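PDB 3BJE: nucleoside phosphorylase, putative from Trypanosoma brucei, which acts as a homodimeric uridine phosphorylase, splitting uridine with phosphate into uracil and ribose 1-phosphate. Local coordinates for residues S155-P158 and L159-A162; W120-R123 and K124-D128. All coordinates share one frame; numbering follows the deposited sequence.

Interaction 1. Residues S155-P158 and L159-A162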
loop_
_atom_site.group_PDB
_atom_site.type_symbol
_atom_site.label_atom_id
_atom_site.label_comp_id
_atom_site.label_asym_id
_atom_site.label_seq_id
_atom_site.Cartn_x
_atom_site.Cartn_y
_atom_site.Cartn_z
ATOM N N SER A 155 27.805 4.902 -6.572
ATOM C CA SER A 155 28.154 6.298 -6.823
ATOM C C SER A 155 27.220 7.294 -6.105
ATOM O O SER A 155 27.639 8.395 -5.761
ATOM C CB SER A 155 28.141 6.570 -8.331
ATOM O OG SER A 155 26.849 6.366 -8.879
ATOM N N VAL A 156 25.969 6.911 -5.869
ATOM C CA VAL A 156 24.974 7.857 -5.381
ATOM C C VAL A 156 25.187 8.191 -3.896
ATOM O O VAL A 156 25.081 7.313 -3.047
ATOM C CB VAL A 156 23.551 7.321 -5.611
ATOM C CG1 VAL A 156 22.513 8.260 -5.005
ATOM C CG2 VAL A 156 23.288 7.121 -7.112
ATOM N N PRO A 157 25.480 9.470 -3.575
ATOM C CA PRO A 157 25.759 9.824 -2.173
ATOM C C PRO A 157 24.542 9.747 -1.236
ATOM O O PRO A 157 23.414 9.927 -1.686
ATOM C CB PRO A 157 26.224 11.286 -2.254
ATOM C CG PRO A 157 26.428 11.584 -3.696
ATOM C CD PRO A 157 25.570 10.643 -4.463
ATOM N N PRO A 158 24.783 9.529 0.071
ATOM C CA PRO A 158 23.752 9.640 1.096
ATOM C C PRO A 158 23.079 11.011 1.026
ATOM O O PRO A 158 23.762 12.027 0.877
ATOM C CB PRO A 158 24.537 9.519 2.408
ATOM C CG PRO A 158 25.763 8.791 2.057
ATOM C CD PRO A 158 26.095 9.189 0.652
ATOM N N LEU A 159 21.754 11.026 1.102
ATOM C CA LEU A 159 20.972 12.260 1.126
ATOM C C LEU A 159 20.999 13.060 -0.180
ATOM O O LEU A 159 20.529 14.199 -0.209
ATOM C CB LEU A 159 21.377 13.150 2.322
ATOM C CG LEU A 159 21.243 12.474 3.690
ATOM C CD1 LEU A 159 21.780 13.376 4.784
ATOM C CD2 LEU A 159 19.786 12.082 3.962
ATOM N N ALA A 160 21.529 12.479 -1.257
ATOM C CA ALA A 160 21.318 13.032 -2.595
ATOM C C ALA A 160 19.834 12.945 -2.967
ATOM O O ALA A 160 19.074 12.136 -2.402
ATOM C CB ALA A 160 22.146 12.290 -3.624
ATOM N N LEU A 161 19.441 13.801 -3.908
ATOM C CA LEU A 161 18.087 13.780 -4.463
ATOM C C LEU A 161 18.119 12.953 -5.729
ATOM O O LEU A 161 18.735 13.327 -6.718
ATOM C CB LEU A 161 17.577 15.193 -4.748
ATOM C CG LEU A 161 16.093 15.312 -5.151
ATOM C CD1 LEU A 161 15.144 14.798 -4.050
ATOM C CD2 LEU A 161 15.750 16.761 -5.542
ATOM N N ALA A 162 17.458 11.798 -5.699
ATOM C CA ALA A 162 17.426 10.915 -6.854
ATOM C C ALA A 162 16.166 11.221 -7.674
ATOM O O ALA A 162 15.022 11.007 -7.222
ATOM C CB ALA A 162 17.450 9.471 -6.413
#
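A160 N reaches back to P157 O over 3.2 Å and closes a type II beta turn that runs from P157 to A160. The N-H points well at the oxygen, 159°, but the donor lies above the carbonyl plane of P157, 49° out of it, rather than on a lone pair. P158 and L159 fill the two corners. The proline ring holds P158 at the negative phi that the first corner of such a turn needs, while L159 takes a positive phi of 68° at the second, a place often given to glycine. The strain shows at L159 CB, which is pushed to 3.0 Å from P158 O. L159 CG sits beside the backbone N, anti to the carbonyl carbon, and stays 3.6 Å from P158 C. Next to the turn the methyl of A160 packs against the ring of P157, CB to CD 3.9 Å, and the CG1 branch of V156 comes up to the same methyl at 4.3 Å, so three small apolar groups meet there. The turn lies in the loop that leads from strand 142-151 into strand 161-169. V156 leans on V315 and V240, the L159 side chain touches V314, F326 and Q330 of helix 329-348, and backbone bonds from L159 and A160 to V315 join the turn to strand 308-318.

Interaction 2. Residues W120-R123 and K124-D128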
loop_
_atom_site.group_PDB
_atom_site.type_symbol
_atom_site.label_atom_id
_atom_site.label_comp_id
_atom_site.label_asym_id
_atom_site.label_seq_id
_atom_site.Cartn_x
_atom_site.Cartn_y
_atom_site.Cartn_z
ATOM N N TRP A 120 -18.628 13.353 -17.245
ATOM C CA TRP A 120 -17.198 13.538 -17.432
ATOM C C TRP A 120 -16.934 14.626 -18.467
ATOM O O TRP A 120 -17.635 14.746 -19.466
ATOM C CB TRP A 120 -16.522 12.216 -17.831
ATOM C CG TRP A 120 -16.535 11.220 -16.717
ATOM C CD1 TRP A 120 -17.526 10.324 -16.426
ATOM C CD2 TRP A 120 -15.529 11.036 -15.713
ATOM N NE1 TRP A 120 -17.196 9.589 -15.315
ATOM C CE2 TRP A 120 -15.977 10.007 -14.856
ATOM C CE3 TRP A 120 -14.286 11.633 -15.456
ATOM C CZ2 TRP A 120 -15.244 9.573 -13.762
ATOM C CZ3 TRP A 120 -13.546 11.191 -14.358
ATOM C CH2 TRP A 120 -14.032 10.175 -13.525
ATOM N N ARG A 121 -15.914 15.428 -18.207
ATOM C CA ARG A 121 -15.558 16.522 -19.086
ATOM C C ARG A 121 -15.048 15.997 -20.415
ATOM O O ARG A 121 -14.436 14.933 -20.473
ATOM C CB ARG A 121 -14.474 17.371 -18.419
ATOM C CG ARG A 121 -14.931 18.058 -17.128
ATOM C CD ARG A 121 -13.833 18.923 -16.515
ATOM N NE ARG A 121 -14.226 19.351 -15.179
ATOM C CZ ARG A 121 -15.117 20.304 -14.916
ATOM N NH1 ARG A 121 -15.709 20.981 -15.894
ATOM N NH2 ARG A 121 -15.418 20.591 -13.655
ATOM N N HIS A 122 -15.295 16.749 -21.486
ATOM C CA HIS A 122 -14.818 16.365 -22.804
ATOM C C HIS A 122 -13.331 16.616 -22.889
ATOM O O HIS A 122 -12.802 17.516 -22.230
ATOM C CB HIS A 122 -15.466 17.185 -23.925
ATOM C CG HIS A 122 -16.957 17.158 -23.922
ATOM N ND1 HIS A 122 -17.677 15.992 -24.039
ATOM C CD2 HIS A 122 -17.864 18.158 -23.824
ATOM C CE1 HIS A 122 -18.968 16.275 -24.010
ATOM N NE2 HIS A 122 -19.110 17.583 -23.887
ATOM N N ARG A 123 -12.682 15.829 -23.737
ATOM C CA ARG A 123 -11.309 16.079 -24.146
ATOM C C ARG A 123 -11.275 16.198 -25.661
ATOM O O ARG A 123 -12.130 15.645 -26.356
ATOM C CB ARG A 123 -10.418 14.933 -23.723
ATOM C CG ARG A 123 -10.201 14.818 -22.244
ATOM C CD ARG A 123 -9.239 13.711 -22.018
ATOM N NE ARG A 123 -8.855 13.521 -20.624
ATOM C CZ ARG A 123 -7.837 12.744 -20.270
ATOM N NH1 ARG A 123 -7.084 12.159 -21.198
ATOM N NH2 ARG A 123 -7.529 12.599 -18.996
ATOM N N LYS A 124 -10.280 16.915 -26.169
ATOM C CA LYS A 124 -10.129 17.081 -27.612
ATOM C C LYS A 124 -9.990 15.715 -28.277
ATOM O O LYS A 124 -9.258 14.852 -27.797
ATOM C CB LYS A 124 -8.933 17.976 -27.935
ATOM C CG LYS A 124 -9.176 19.437 -27.574
ATOM C CD LYS A 124 -8.221 20.382 -28.288
ATOM C CE LYS A 124 -8.565 21.841 -27.987
ATOM N NZ LYS A 124 -7.730 22.803 -28.763
ATOM N N GLY A 125 -10.732 15.511 -29.361
ATOM C CA GLY A 125 -10.729 14.229 -30.064
ATOM C C GLY A 125 -11.845 13.270 -29.676
ATOM O O GLY A 125 -12.063 12.275 -30.362
ATOM N N ASP A 126 -12.555 13.545 -28.585
ATOM C CA ASP A 126 -13.742 12.753 -28.254
ATOM C C ASP A 126 -14.719 12.760 -29.421
ATOM O O ASP A 126 -15.037 13.819 -29.955
ATOM C CB ASP A 126 -14.448 13.295 -27.012
ATOM C CG ASP A 126 -13.688 13.009 -25.737
ATOM O OD1 ASP A 126 -12.686 12.265 -25.780
ATOM O OD2 ASP A 126 -14.092 13.540 -24.692
ATOM N N ALA A 127 -15.193 11.570 -29.784
ATOM C CA ALA A 127 -16.090 11.385 -30.917
ATOM C C ALA A 127 -17.307 12.295 -30.835
ATOM O O ALA A 127 -17.488 13.171 -31.680
ATOM C CB ALA A 127 -16.532 9.926 -31.003
ATOM N N ASP A 128 -18.123 12.101 -29.805
ATOM C CA ASP A 128 -19.424 12.767 -29.734
ATOM C C ASP A 128 -19.428 14.043 -28.888
ATOM O O ASP A 128 -20.482 14.475 -28.417
ATOM C CB ASP A 128 -20.479 11.778 -29.227
ATOM C CG ASP A 128 -20.523 10.501 -30.052
ATOM O OD1 ASP A 128 -20.528 10.598 -31.300
ATOM O OD2 ASP A 128 -20.542 9.404 -29.450
HETATM O O HOH W 1 -16.698 13.516 -24.192
#
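D126 turns its side chain back over R123, and each atom of it meets that residue. CB lies 3.4 Å from R123 O, near the point where the backbone closes a type II beta turn: D126 N donates to that same oxygen over 3.1 Å. CG, placed anti to the carbonyl carbon by a chi1 of -73°, lies 3.1 Å from R123 O and carries the carboxylate across the mouth of the turn. OD1 comes to 4.1 Å from R123 CB and has its hydrogen bond elsewhere in the structure. OD2 accepts from R123 N at 2.9 Å along an almost straight N-H, 176°, although the donor comes from above the carboxylate plane, 60° out of it. Backbone and side chain of D126 thus grip R123 at both its N-H and its C=O. OD2 also accepts a hydrogen bond from a water at 2.7 Å, and this water lies in the plane of the H122 ring, at its edge, 2.7 Å from ND1. The imidazole is thereby tied to the carboxylate through one water. OD2 has a further, charged partner in R260 of the second subunit, which should favour the ionised acid. At the second corner of the turn G125 takes a positive phi, which suits glycine. The long arm of R123 leaves the turn extended, and its NH2 pairs with E112 and bonds to L305 O. The turn belongs to the surface loop between strands 119-120 and 142-151, at the subunit interface; R123 lies against H108 of helix 97-112, and a backbone bond joins H122 to F136 farther along the loop.

How the interactions relate
Interaction 2 comes first along the chain and interaction 1 follows, with strand 142-151 between them. Their centres are about 43 Å apart and their nearest atoms about 25 Å, so they do not touch; they lie on opposite sides of the chain's centre. Both are type II turns in loops flanking that strand and belong to the same phosphorylase-superfamily region, but their surroundings differ. Residues 155-162 stay within one subunit, where they lead into strand 161-169, about 10 Å from the bound uracil at the L159 side chain. Residues 120-128 lie at the surface and meet the partner subunit, so that loop takes part in the homodimer interface.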